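PDB 4MLG: beta-xylosidase from Uncultured organism, which probably hydrolyses beta-1,4-linked xylo-oligosaccharides to release xylose, using the five-bladed beta-propeller of glycoside hydrolase family 43. Local coordinates for residues A[76-81]-A[97-102]; A[110-115]-A[127-132]; A[242-247]-A[269-274]; A[287-292]-A[299-304]. One frame throughout, in Å; residues are numbered along the deposited sequence.

Contact 1: A[76-81]-A[97-102]; sequences IPWAGR and MYFPLK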
# COMPACT_ATOMS: atom_id res chain seq x y z
N ILE A 76 -15.88 -6.49 3.02
CA ILE A 76 -14.64 -5.80 3.38
C ILE A 76 -14.57 -4.43 2.70
O ILE A 76 -14.65 -4.34 1.48
CB ILE A 76 -13.40 -6.64 3.00
CG1 ILE A 76 -13.53 -8.06 3.56
CG2 ILE A 76 -12.13 -5.98 3.51
CD1 ILE A 76 -12.40 -8.98 3.15
N PRO A 77 -14.45 -3.36 3.50
CA PRO A 77 -14.47 -1.98 3.00
C PRO A 77 -13.29 -1.63 2.10
O PRO A 77 -13.47 -0.91 1.11
CB PRO A 77 -14.43 -1.15 4.28
CG PRO A 77 -14.94 -2.06 5.35
CD PRO A 77 -14.43 -3.41 4.97
N TRP A 78 -12.10 -2.11 2.44
CA TRP A 78 -10.90 -1.78 1.68
C TRP A 78 -10.63 -2.81 0.59
O TRP A 78 -9.55 -2.83 -0.01
CB TRP A 78 -9.68 -1.67 2.60
CG TRP A 78 -9.33 -2.95 3.31
CD1 TRP A 78 -9.89 -3.44 4.45
CD2 TRP A 78 -8.32 -3.89 2.92
NE1 TRP A 78 -9.30 -4.63 4.79
CE2 TRP A 78 -8.33 -4.93 3.87
CE3 TRP A 78 -7.41 -3.96 1.86
CZ2 TRP A 78 -7.47 -6.02 3.79
CZ3 TRP A 78 -6.55 -5.04 1.79
CH2 TRP A 78 -6.59 -6.06 2.75
N ALA A 79 -11.62 -3.66 0.33
CA ALA A 79 -11.44 -4.81 -0.54
C ALA A 79 -11.09 -4.47 -1.99
O ALA A 79 -11.66 -3.56 -2.59
CB ALA A 79 -12.66 -5.71 -0.50
N GLY A 80 -10.13 -5.22 -2.52
CA GLY A 80 -9.81 -5.19 -3.93
C GLY A 80 -10.23 -6.51 -4.54
O GLY A 80 -11.30 -6.61 -5.14
N ARG A 81 -9.39 -7.53 -4.37
CA ARG A 81 -9.70 -8.87 -4.87
C ARG A 81 -8.82 -9.94 -4.23
O ARG A 81 -7.78 -9.65 -3.65
CB ARG A 81 -9.57 -8.92 -6.39
CG ARG A 81 -8.20 -8.53 -6.92
CD ARG A 81 -8.22 -8.37 -8.43
NE ARG A 81 -6.92 -7.97 -8.96
CZ ARG A 81 -6.05 -8.80 -9.51
NH1 ARG A 81 -6.33 -10.10 -9.60
NH2 ARG A 81 -4.89 -8.35 -9.97
N MET A 97 -9.36 -13.15 13.00
CA MET A 97 -9.04 -13.75 11.71
C MET A 97 -8.13 -12.83 10.90
O MET A 97 -8.46 -11.66 10.68
CB MET A 97 -10.31 -14.05 10.92
CG MET A 97 -10.05 -14.51 9.50
SD MET A 97 -11.55 -14.87 8.58
CE MET A 97 -12.21 -16.24 9.53
N TYR A 98 -7.00 -13.35 10.46
CA TYR A 98 -6.06 -12.58 9.66
C TYR A 98 -6.06 -13.05 8.21
O TYR A 98 -5.60 -14.15 7.90
CB TYR A 98 -4.65 -12.66 10.26
CG TYR A 98 -4.53 -12.00 11.61
CD1 TYR A 98 -4.06 -10.71 11.74
CD2 TYR A 98 -4.90 -12.68 12.77
CE1 TYR A 98 -3.94 -10.10 12.97
CE2 TYR A 98 -4.79 -12.08 14.01
CZ TYR A 98 -4.32 -10.79 14.10
OH TYR A 98 -4.21 -10.19 15.34
N PHE A 99 -6.60 -12.21 7.33
CA PHE A 99 -6.75 -12.57 5.93
C PHE A 99 -5.88 -11.70 5.02
O PHE A 99 -5.76 -10.50 5.24
CB PHE A 99 -8.21 -12.47 5.51
CG PHE A 99 -8.81 -11.10 5.70
CD1 PHE A 99 -8.77 -10.16 4.68
CD2 PHE A 99 -9.42 -10.76 6.90
CE1 PHE A 99 -9.31 -8.90 4.86
CE2 PHE A 99 -9.96 -9.50 7.08
CZ PHE A 99 -9.91 -8.57 6.06
N PRO A 100 -5.28 -12.32 4.00
CA PRO A 100 -4.55 -11.59 2.96
C PRO A 100 -5.50 -11.17 1.85
O PRO A 100 -6.43 -11.91 1.52
CB PRO A 100 -3.56 -12.64 2.45
CG PRO A 100 -4.27 -13.93 2.62
CD PRO A 100 -5.16 -13.78 3.84
N LEU A 101 -5.28 -9.99 1.29
CA LEU A 101 -6.17 -9.45 0.27
C LEU A 101 -5.50 -8.27 -0.43
O LEU A 101 -5.01 -7.35 0.23
CB LEU A 101 -7.49 -9.00 0.90
CG LEU A 101 -8.59 -8.48 -0.03
CD1 LEU A 101 -9.27 -9.62 -0.77
CD2 LEU A 101 -9.61 -7.69 0.77
N LYS A 102 -5.48 -8.30 -1.75
CA LYS A 102 -4.98 -7.17 -2.51
C LYS A 102 -5.91 -5.99 -2.26
O LYS A 102 -7.13 -6.13 -2.31
CB LYS A 102 -4.93 -7.49 -4.01
CG LYS A 102 -3.89 -8.53 -4.40
CD LYS A 102 -3.83 -8.67 -5.91
CE LYS A 102 -2.75 -9.64 -6.36
NZ LYS A 102 -2.72 -9.76 -7.84

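Contact 2: A[110-115]-A[127-132]; sequences IGVAIS and NPIKGS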
# COMPACT_ATOMS: atom_id res chain seq x y z
N ILE A 110 -2.83 -7.27 4.66
CA ILE A 110 -3.42 -8.21 5.59
C ILE A 110 -4.43 -7.51 6.50
O ILE A 110 -4.09 -6.54 7.18
CB ILE A 110 -2.35 -8.91 6.45
CG1 ILE A 110 -1.42 -9.74 5.55
CG2 ILE A 110 -2.99 -9.79 7.51
CD1 ILE A 110 -0.31 -10.44 6.30
N GLY A 111 -5.66 -8.00 6.51
CA GLY A 111 -6.72 -7.39 7.29
C GLY A 111 -7.13 -8.23 8.48
O GLY A 111 -6.76 -9.41 8.58
N VAL A 112 -7.90 -7.63 9.39
CA VAL A 112 -8.35 -8.32 10.59
C VAL A 112 -9.87 -8.39 10.66
O VAL A 112 -10.56 -7.39 10.48
CB VAL A 112 -7.82 -7.63 11.86
CG1 VAL A 112 -8.36 -8.31 13.11
CG2 VAL A 112 -6.30 -7.62 11.87
N ALA A 113 -10.39 -9.59 10.93
CA ALA A 113 -11.81 -9.79 11.15
C ALA A 113 -12.03 -10.41 12.52
O ALA A 113 -11.33 -11.35 12.90
CB ALA A 113 -12.40 -10.66 10.06
N ILE A 114 -13.01 -9.90 13.26
CA ILE A 114 -13.21 -10.30 14.65
C ILE A 114 -14.56 -10.98 14.88
O ILE A 114 -15.56 -10.62 14.28
CB ILE A 114 -13.10 -9.07 15.59
CG1 ILE A 114 -11.88 -8.22 15.23
CG2 ILE A 114 -13.04 -9.51 17.05
CD1 ILE A 114 -11.69 -7.01 16.11
N SER A 115 -14.57 -11.98 15.76
CA SER A 115 -15.80 -12.67 16.15
C SER A 115 -15.77 -13.06 17.62
O SER A 115 -14.69 -13.18 18.22
CB SER A 115 -16.01 -13.92 15.28
OG SER A 115 -17.18 -14.61 15.67
N ASN A 127 -9.88 -1.03 7.52
CA ASN A 127 -8.59 -0.85 6.86
C ASN A 127 -7.62 -1.98 7.18
O ASN A 127 -7.71 -2.60 8.24
CB ASN A 127 -7.98 0.50 7.24
CG ASN A 127 -8.78 1.68 6.72
OD1 ASN A 127 -9.62 2.22 7.43
ND2 ASN A 127 -8.53 2.07 5.47
N PRO A 128 -6.70 -2.27 6.26
CA PRO A 128 -5.71 -3.33 6.51
C PRO A 128 -4.72 -2.92 7.59
O PRO A 128 -4.62 -1.74 7.92
CB PRO A 128 -4.99 -3.46 5.16
CG PRO A 128 -5.15 -2.12 4.52
CD PRO A 128 -6.52 -1.66 4.93
N ILE A 129 -4.00 -3.90 8.14
CA ILE A 129 -2.99 -3.64 9.16
C ILE A 129 -1.90 -2.72 8.62
O ILE A 129 -1.39 -2.91 7.52
CB ILE A 129 -2.35 -4.96 9.63
CG1 ILE A 129 -3.40 -5.89 10.24
CG2 ILE A 129 -1.24 -4.69 10.64
CD1 ILE A 129 -2.85 -7.22 10.72
N LYS A 130 -1.56 -1.70 9.41
CA LYS A 130 -0.53 -0.74 9.02
C LYS A 130 0.82 -1.41 8.83
O LYS A 130 1.31 -2.11 9.73
CB LYS A 130 -0.42 0.37 10.07
CG LYS A 130 -1.71 1.14 10.30
CD LYS A 130 -1.58 2.08 11.48
CE LYS A 130 -2.82 2.95 11.62
NZ LYS A 130 -4.06 2.13 11.75
N GLY A 131 1.42 -1.21 7.66
CA GLY A 131 2.73 -1.76 7.37
C GLY A 131 2.69 -3.17 6.81
O GLY A 131 3.71 -3.69 6.36
N SER A 132 1.51 -3.77 6.83
CA SER A 132 1.35 -5.15 6.36
C SER A 132 1.58 -5.27 4.86
O SER A 132 1.28 -4.35 4.09
CB SER A 132 -0.04 -5.67 6.71
OG SER A 132 -1.05 -4.89 6.09
O HOH W 1 -7.25 -4.73 9.37

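Contact 3: A[242-247]-A[269-274]; sequences DTHLIC and VGWTTH. With CA (calcium ion), chain M; SO4 (sulfate ion), chain N.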
# COMPACT_ATOMS: atom_id res chain seq x y z
N ASP A 242 7.61 -24.47 -6.39
CA ASP A 242 7.88 -25.12 -7.67
C ASP A 242 8.54 -26.50 -7.54
O ASP A 242 8.79 -27.16 -8.54
CB ASP A 242 8.71 -24.22 -8.58
CG ASP A 242 10.04 -23.83 -7.96
OD1 ASP A 242 10.15 -23.84 -6.72
OD2 ASP A 242 10.98 -23.51 -8.72
N THR A 243 8.82 -26.92 -6.31
CA THR A 243 9.30 -28.27 -6.07
C THR A 243 8.23 -29.08 -5.33
O THR A 243 8.42 -30.26 -5.04
CB THR A 243 10.63 -28.30 -5.29
OG1 THR A 243 10.54 -27.44 -4.15
CG2 THR A 243 11.77 -27.84 -6.19
N HIS A 244 7.12 -28.42 -5.03
CA HIS A 244 5.92 -29.07 -4.50
C HIS A 244 6.15 -29.83 -3.19
O HIS A 244 5.58 -30.90 -2.98
CB HIS A 244 5.32 -30.01 -5.56
CG HIS A 244 5.26 -29.42 -6.93
ND1 HIS A 244 6.36 -29.32 -7.75
CD2 HIS A 244 4.22 -28.91 -7.63
CE1 HIS A 244 6.00 -28.76 -8.90
NE2 HIS A 244 4.71 -28.50 -8.85
N LEU A 245 6.97 -29.28 -2.31
CA LEU A 245 7.29 -29.93 -1.05
C LEU A 245 6.77 -29.15 0.15
O LEU A 245 6.68 -27.92 0.11
CB LEU A 245 8.80 -30.11 -0.90
CG LEU A 245 9.56 -30.82 -2.01
CD1 LEU A 245 11.06 -30.68 -1.79
CD2 LEU A 245 9.17 -32.28 -2.09
N ILE A 246 6.44 -29.86 1.21
CA ILE A 246 6.20 -29.24 2.51
C ILE A 246 7.34 -29.62 3.44
O ILE A 246 7.37 -30.73 3.98
CB ILE A 246 4.85 -29.67 3.12
CG1 ILE A 246 3.69 -29.19 2.26
CG2 ILE A 246 4.70 -29.12 4.54
CD1 ILE A 246 3.51 -27.68 2.26
N CYS A 247 8.30 -28.71 3.60
CA CYS A 247 9.47 -28.97 4.43
C CYS A 247 9.25 -28.43 5.84
O CYS A 247 8.20 -27.86 6.13
CB CYS A 247 10.71 -28.34 3.81
SG CYS A 247 11.16 -29.02 2.19
N VAL A 269 -1.07 -34.20 -6.03
CA VAL A 269 -1.78 -33.88 -7.25
C VAL A 269 -2.18 -32.41 -7.24
O VAL A 269 -2.98 -31.99 -6.40
CB VAL A 269 -3.03 -34.76 -7.44
CG1 VAL A 269 -3.87 -34.25 -8.61
CG2 VAL A 269 -2.62 -36.21 -7.67
N GLY A 270 -1.62 -31.64 -8.16
CA GLY A 270 -1.82 -30.21 -8.18
C GLY A 270 -0.50 -29.49 -7.96
O GLY A 270 0.40 -30.03 -7.32
N TRP A 271 -0.39 -28.28 -8.49
CA TRP A 271 0.86 -27.53 -8.41
C TRP A 271 1.12 -27.04 -6.99
O TRP A 271 2.26 -26.99 -6.54
CB TRP A 271 0.82 -26.34 -9.37
CG TRP A 271 2.17 -25.74 -9.65
CD1 TRP A 271 2.98 -26.00 -10.72
CD2 TRP A 271 2.86 -24.77 -8.85
NE1 TRP A 271 4.13 -25.25 -10.63
CE2 TRP A 271 4.08 -24.49 -9.49
CE3 TRP A 271 2.56 -24.12 -7.65
CZ2 TRP A 271 5.01 -23.59 -8.98
CZ3 TRP A 271 3.49 -23.22 -7.14
CH2 TRP A 271 4.69 -22.96 -7.80
N THR A 272 0.06 -26.67 -6.29
CA THR A 272 0.19 -26.08 -4.96
C THR A 272 0.08 -27.12 -3.85
O THR A 272 -0.63 -28.11 -3.97
CB THR A 272 -0.86 -24.99 -4.72
OG1 THR A 272 -2.16 -25.59 -4.65
CG2 THR A 272 -0.84 -23.97 -5.84
N THR A 273 0.81 -26.87 -2.76
CA THR A 273 0.67 -27.67 -1.55
C THR A 273 0.66 -26.74 -0.33
O THR A 273 1.53 -25.89 -0.17
CB THR A 273 1.77 -28.76 -1.44
OG1 THR A 273 1.59 -29.50 -0.22
CG2 THR A 273 3.16 -28.14 -1.47
N HIS A 274 -0.36 -26.90 0.51
CA HIS A 274 -0.54 -26.02 1.67
C HIS A 274 -1.00 -26.86 2.85
O HIS A 274 -1.65 -27.88 2.66
CB HIS A 274 -1.57 -24.95 1.35
CG HIS A 274 -1.38 -23.68 2.13
ND1 HIS A 274 -0.96 -22.51 1.54
CD2 HIS A 274 -1.56 -23.40 3.44
CE1 HIS A 274 -0.89 -21.56 2.46
NE2 HIS A 274 -1.24 -22.08 3.62
CA CA M . -1.50 -21.33 6.30
S SO4 N . -2.03 -19.63 -1.99
O1 SO4 N . -3.42 -20.06 -2.07
O2 SO4 N . -1.31 -20.48 -1.05
O3 SO4 N . -1.41 -19.72 -3.31
O4 SO4 N . -1.99 -18.25 -1.51
O HOH W 2 3.78 -31.44 -1.21

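Contact 4: A[287-292]-A[299-304]; sequences FHHDCV and WLRSLK. With SO4 (sulfate ion), chain N.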
# COMPACT_ATOMS: atom_id res chain seq x y z
N PHE A 287 -3.23 -31.49 8.07
CA PHE A 287 -4.27 -31.04 7.16
C PHE A 287 -3.63 -30.42 5.93
O PHE A 287 -2.72 -29.60 6.05
CB PHE A 287 -5.19 -30.02 7.84
CG PHE A 287 -6.00 -30.59 8.97
CD1 PHE A 287 -7.30 -31.02 8.75
CD2 PHE A 287 -5.47 -30.70 10.24
CE1 PHE A 287 -8.05 -31.55 9.78
CE2 PHE A 287 -6.22 -31.22 11.28
CZ PHE A 287 -7.51 -31.65 11.05
N HIS A 288 -4.09 -30.82 4.75
CA HIS A 288 -3.55 -30.29 3.49
C HIS A 288 -4.56 -30.45 2.37
O HIS A 288 -5.75 -30.62 2.63
CB HIS A 288 -2.23 -30.98 3.14
CG HIS A 288 -2.33 -32.48 3.04
ND1 HIS A 288 -2.53 -33.28 4.14
CD2 HIS A 288 -2.25 -33.30 1.97
CE1 HIS A 288 -2.57 -34.55 3.75
NE2 HIS A 288 -2.40 -34.59 2.44
N HIS A 289 -4.10 -30.39 1.12
CA HIS A 289 -5.00 -30.55 -0.02
C HIS A 289 -4.31 -31.11 -1.27
O HIS A 289 -3.09 -31.03 -1.40
CB HIS A 289 -5.70 -29.22 -0.36
CG HIS A 289 -4.76 -28.14 -0.81
ND1 HIS A 289 -4.75 -26.89 -0.23
CD2 HIS A 289 -3.83 -28.11 -1.79
CE1 HIS A 289 -3.84 -26.14 -0.83
NE2 HIS A 289 -3.27 -26.85 -1.78
N ASP A 290 -5.12 -31.67 -2.17
CA ASP A 290 -4.66 -32.02 -3.51
C ASP A 290 -5.80 -31.87 -4.51
O ASP A 290 -6.94 -31.61 -4.13
CB ASP A 290 -4.04 -33.42 -3.55
CG ASP A 290 -4.97 -34.50 -3.01
OD1 ASP A 290 -6.20 -34.29 -2.99
OD2 ASP A 290 -4.46 -35.56 -2.61
N CYS A 291 -5.49 -32.04 -5.79
CA CYS A 291 -6.48 -31.80 -6.83
C CYS A 291 -6.98 -33.10 -7.47
O CYS A 291 -7.20 -33.16 -8.68
CB CYS A 291 -5.91 -30.86 -7.90
SG CYS A 291 -5.26 -29.32 -7.22
N VAL A 292 -7.15 -34.13 -6.65
CA VAL A 292 -7.66 -35.41 -7.12
C VAL A 292 -9.15 -35.38 -7.53
O VAL A 292 -9.49 -35.86 -8.61
CB VAL A 292 -7.38 -36.56 -6.11
CG1 VAL A 292 -8.06 -37.84 -6.55
CG2 VAL A 292 -5.88 -36.77 -5.96
N TRP A 299 -6.24 -24.86 -9.61
CA TRP A 299 -7.03 -23.83 -8.94
C TRP A 299 -8.27 -24.40 -8.26
O TRP A 299 -9.05 -23.66 -7.66
CB TRP A 299 -7.42 -22.73 -9.92
CG TRP A 299 -8.18 -23.22 -11.11
CD1 TRP A 299 -9.53 -23.20 -11.30
CD2 TRP A 299 -7.63 -23.82 -12.29
NE1 TRP A 299 -9.85 -23.74 -12.51
CE2 TRP A 299 -8.70 -24.14 -13.14
CE3 TRP A 299 -6.33 -24.13 -12.71
CZ2 TRP A 299 -8.52 -24.74 -14.39
CZ3 TRP A 299 -6.14 -24.72 -13.94
CH2 TRP A 299 -7.24 -25.02 -14.77
N LEU A 300 -8.45 -25.72 -8.34
CA LEU A 300 -9.56 -26.39 -7.68
C LEU A 300 -9.02 -27.47 -6.74
O LEU A 300 -8.67 -28.56 -7.17
CB LEU A 300 -10.51 -27.01 -8.70
CG LEU A 300 -11.19 -26.06 -9.68
CD1 LEU A 300 -12.12 -26.83 -10.61
CD2 LEU A 300 -11.96 -24.98 -8.94
N ARG A 301 -8.96 -27.14 -5.45
CA ARG A 301 -8.31 -28.01 -4.48
C ARG A 301 -9.29 -28.53 -3.43
O ARG A 301 -10.20 -27.83 -3.00
CB ARG A 301 -7.16 -27.25 -3.81
CG ARG A 301 -6.10 -26.77 -4.78
CD ARG A 301 -5.28 -25.62 -4.22
NE ARG A 301 -6.04 -24.38 -4.15
CZ ARG A 301 -5.54 -23.21 -3.75
NH1 ARG A 301 -4.27 -23.13 -3.39
NH2 ARG A 301 -6.31 -22.13 -3.72
N SER A 302 -9.08 -29.78 -3.01
CA SER A 302 -9.92 -30.40 -1.99
C SER A 302 -9.09 -30.72 -0.76
O SER A 302 -8.06 -31.39 -0.86
CB SER A 302 -10.57 -31.67 -2.54
OG SER A 302 -11.26 -31.42 -3.74
N LEU A 303 -9.52 -30.24 0.40
CA LEU A 303 -8.75 -30.44 1.62
C LEU A 303 -8.83 -31.87 2.14
O LEU A 303 -9.83 -32.56 1.96
CB LEU A 303 -9.13 -29.42 2.71
CG LEU A 303 -10.59 -29.08 3.02
CD1 LEU A 303 -11.36 -30.26 3.57
CD2 LEU A 303 -10.63 -27.93 4.02
N LYS A 304 -7.75 -32.30 2.79
CA LYS A 304 -7.66 -33.67 3.30
C LYS A 304 -6.77 -33.72 4.53
O LYS A 304 -5.97 -32.81 4.78
CB LYS A 304 -7.12 -34.59 2.21
CG LYS A 304 -5.78 -34.16 1.64
CD LYS A 304 -5.40 -34.97 0.42
CE LYS A 304 -5.35 -36.46 0.74
NZ LYS A 304 -4.98 -37.28 -0.45
S SO4 N . -2.03 -19.63 -1.99
O1 SO4 N . -3.42 -20.06 -2.07
O2 SO4 N . -1.31 -20.48 -1.05
O3 SO4 N . -1.41 -19.72 -3.31
O4 SO4 N . -1.99 -18.25 -1.51

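Contact 1: A[76-81]-A[97-102]
Leu101 reaches from strand 94-102 of a beta-propeller blade into the loop 76-81, where Ile76, Trp78 and Ala79 receive it. A type I turn from Ile76 to Ala79 leads this loop into strand 81-91, its neighbour in the sheet. Leu101 CB lies 3.6 Å from Trp78 CH2. CG stands anti to the backbone N (chi1 -176°), near Arg81 O. Leu101 CD1 is 3.2 Å from the same Arg81 O. Leu101 CD2 sits over the indole face, offset toward the rim, 4.0 Å from the centroid of the Trp78 six-membered ring in a CH-pi contact. Ala79 CB is 3.9 Å from Leu101 CD2. Two residues earlier, Phe99 CE1 meets Ile76 CD1 tip to tip at 3.5 Å, and Trp78 CZ2 comes within 3.6 Å of Phe99 CE1. An alanine in place of Trp78 would probably leave Leu101 CD2 and Phe99 CE1 without their indole surface and open a gap between loop and strand. Gly80 and Arg81 both face Lys102 in a classic beta bulge. The side chains of Arg81 and Lys102 share one face of the sheet, where guanidinium and ammonium lie close as two like-charged donors without a bond. Salt bridges from Arg81 to Asp106 and Asp44 are likely to offset this. Lys102 N bonds to Arg81 O at 3.3 Å, while the return bond from Arg81 N to Lys102 O is weak at 3.4 Å.

Contact 2: A[110-115]-A[127-132]
The Ile110 carbonyl, on strand 108-115 of a propeller blade, is met by Ile129 N, which arrives tilted 18° from the carbonyl plane and bonds to Ile110 O at 2.8 Å. Pro128 CB stands 3.8 Å from that same Ile110 O, and Ile129 CG1 is also close to it. The Pro128 ring also packs against Trp78. The contact ties the strand to the loop that follows the blade's short outermost strand 123-124. This loop bends in a type II beta turn from Ile129 to Ser132, with Gly131 at a positive phi where a side chain would collide with the preceding carbonyl. Ser132 N closes the turn on Ile129 O. The serine hydroxyl lies between its own backbone N and carbonyl carbon (chi1 61°), which turns OG to the strand: Ser132 OG accepts Ile110 N at 3.3 Å in a nearly straight bond (168°) and donates to Ile129 O, at a modelled length too short to trust. An alanine at Ser132 would probably leave Ile110 N without this acceptor. Beside these polar links, Ile129 CD1 rests on Val112 CG2 at 3.7 Å and, less closely, on Ile110 CG2. The turn also borders the second subunit, where Asn105 of that chain bonds to Gly131 O. A water extends the join; its link to Asn127 O is short and only approximate, and it accepts from Val112 N at 3.0 Å.

Contact 3: A[242-247]-A[269-274]
His244 points an edge of its imidazole at the face of Trp271 in a T-shaped (edge-to-face) pair, with His244 NE2 3.6 Å above the Trp271 indole plane and offset toward the rim. The His244 ring centroid is 4.7 Å from that of the Trp271 five-membered ring, and the planes are 67° apart. The far end of the indole meets the start of the other loop, Trp271 CZ2 lying 3.5 Å from Asp242 CA, while the Asp242 carboxylate turns elsewhere to a salt bridge with Arg220. Thr273 is the third main contributor. Thr273 OG1 is anti to the backbone N (chi1 179°) and lies 3.3 Å from Ile246 CG1; the methyl Thr273 CG2 is 3.8 Å from His244 C. No direct hydrogen bond joins the segments; a water lies between His244 O and Thr273 OG1, 3.1 Å from the latter. The next residue, His274, turns away from this interface, its NE2 2.8 Å from the calcium ion and its ND1 weakly bonded to a sulfate oxygen. Asp85 is the other protein ligand seen. The packing thus sets the loop that carries a metal-binding histidine against segment 242-247, near the calcium at the centre of the propeller, an arrangement in keeping with family 43 enzymes.

Contact 4: A[287-292]-A[299-304]
His288 and Lys304 pair across the antiparallel beta hairpin of strands 283-290 and 302-308, part of a propeller blade that the N-terminal strand 5-6 completes. Both are on the sheet face that also carries Asp290 and Ser302. Lys304 CG lies over one face of the imidazole, offset toward the rim, 3.7 Å from the His288 ring centroid in a CH-pi contact. Backbone bonds in both directions at His288-Lys304 and at Asp290-Ser302 hold the register, and His289-Leu303 between them is a non-hydrogen-bonded pair with CA atoms 4.1 Å apart. His289 and Leu303 point to the opposite face. There Arg301 CD lies over the His289 ring, 3.7 Å from its centroid, and the guanidinium plane is turned 60° from the imidazole, whose ND1 is bonded to Asp15 N. Arg301 CG also touches Cys291 SG at 3.6 Å. The guanidinium makes a salt bridge with Asp32 and, through NH1, a weak bond to a sulfate oxygen in its plane. On the first face, Lys304 bends at chi3 (-58°), which places CE beside the Asp290 carboxylate. Tyr6 and Thr322 add hydrogen bonds to this charged pair. Lys304 NZ meets Asp290 OD2 at 2.8 Å in a salt bridge, on the syn side and 27° out of the carboxylate plane.

In the fold
Contacts 1 and 2 belong to one blade, since strands 94-102 and 108-115 are neighbours in its sheet, and both touch the second subunit. Contacts 3 and 4 form another touching pair, their centres about 11 Å apart, joined where Val269 O meets Cys291 N and reaching a common sulfate. Contact 2 lies across the chain's centre from contacts 3 and 4. Contacts 1, 2 and 4 are buried; contact 3 is only partly so. Chemistry follows place: apolar packing dominates contact 1, a loop bonded to a strand contact 2, rings and a bridging water contact 3, and contact 4 combines hairpin bonds with charged side chains. Contact 3 alone supplies a calcium ligand.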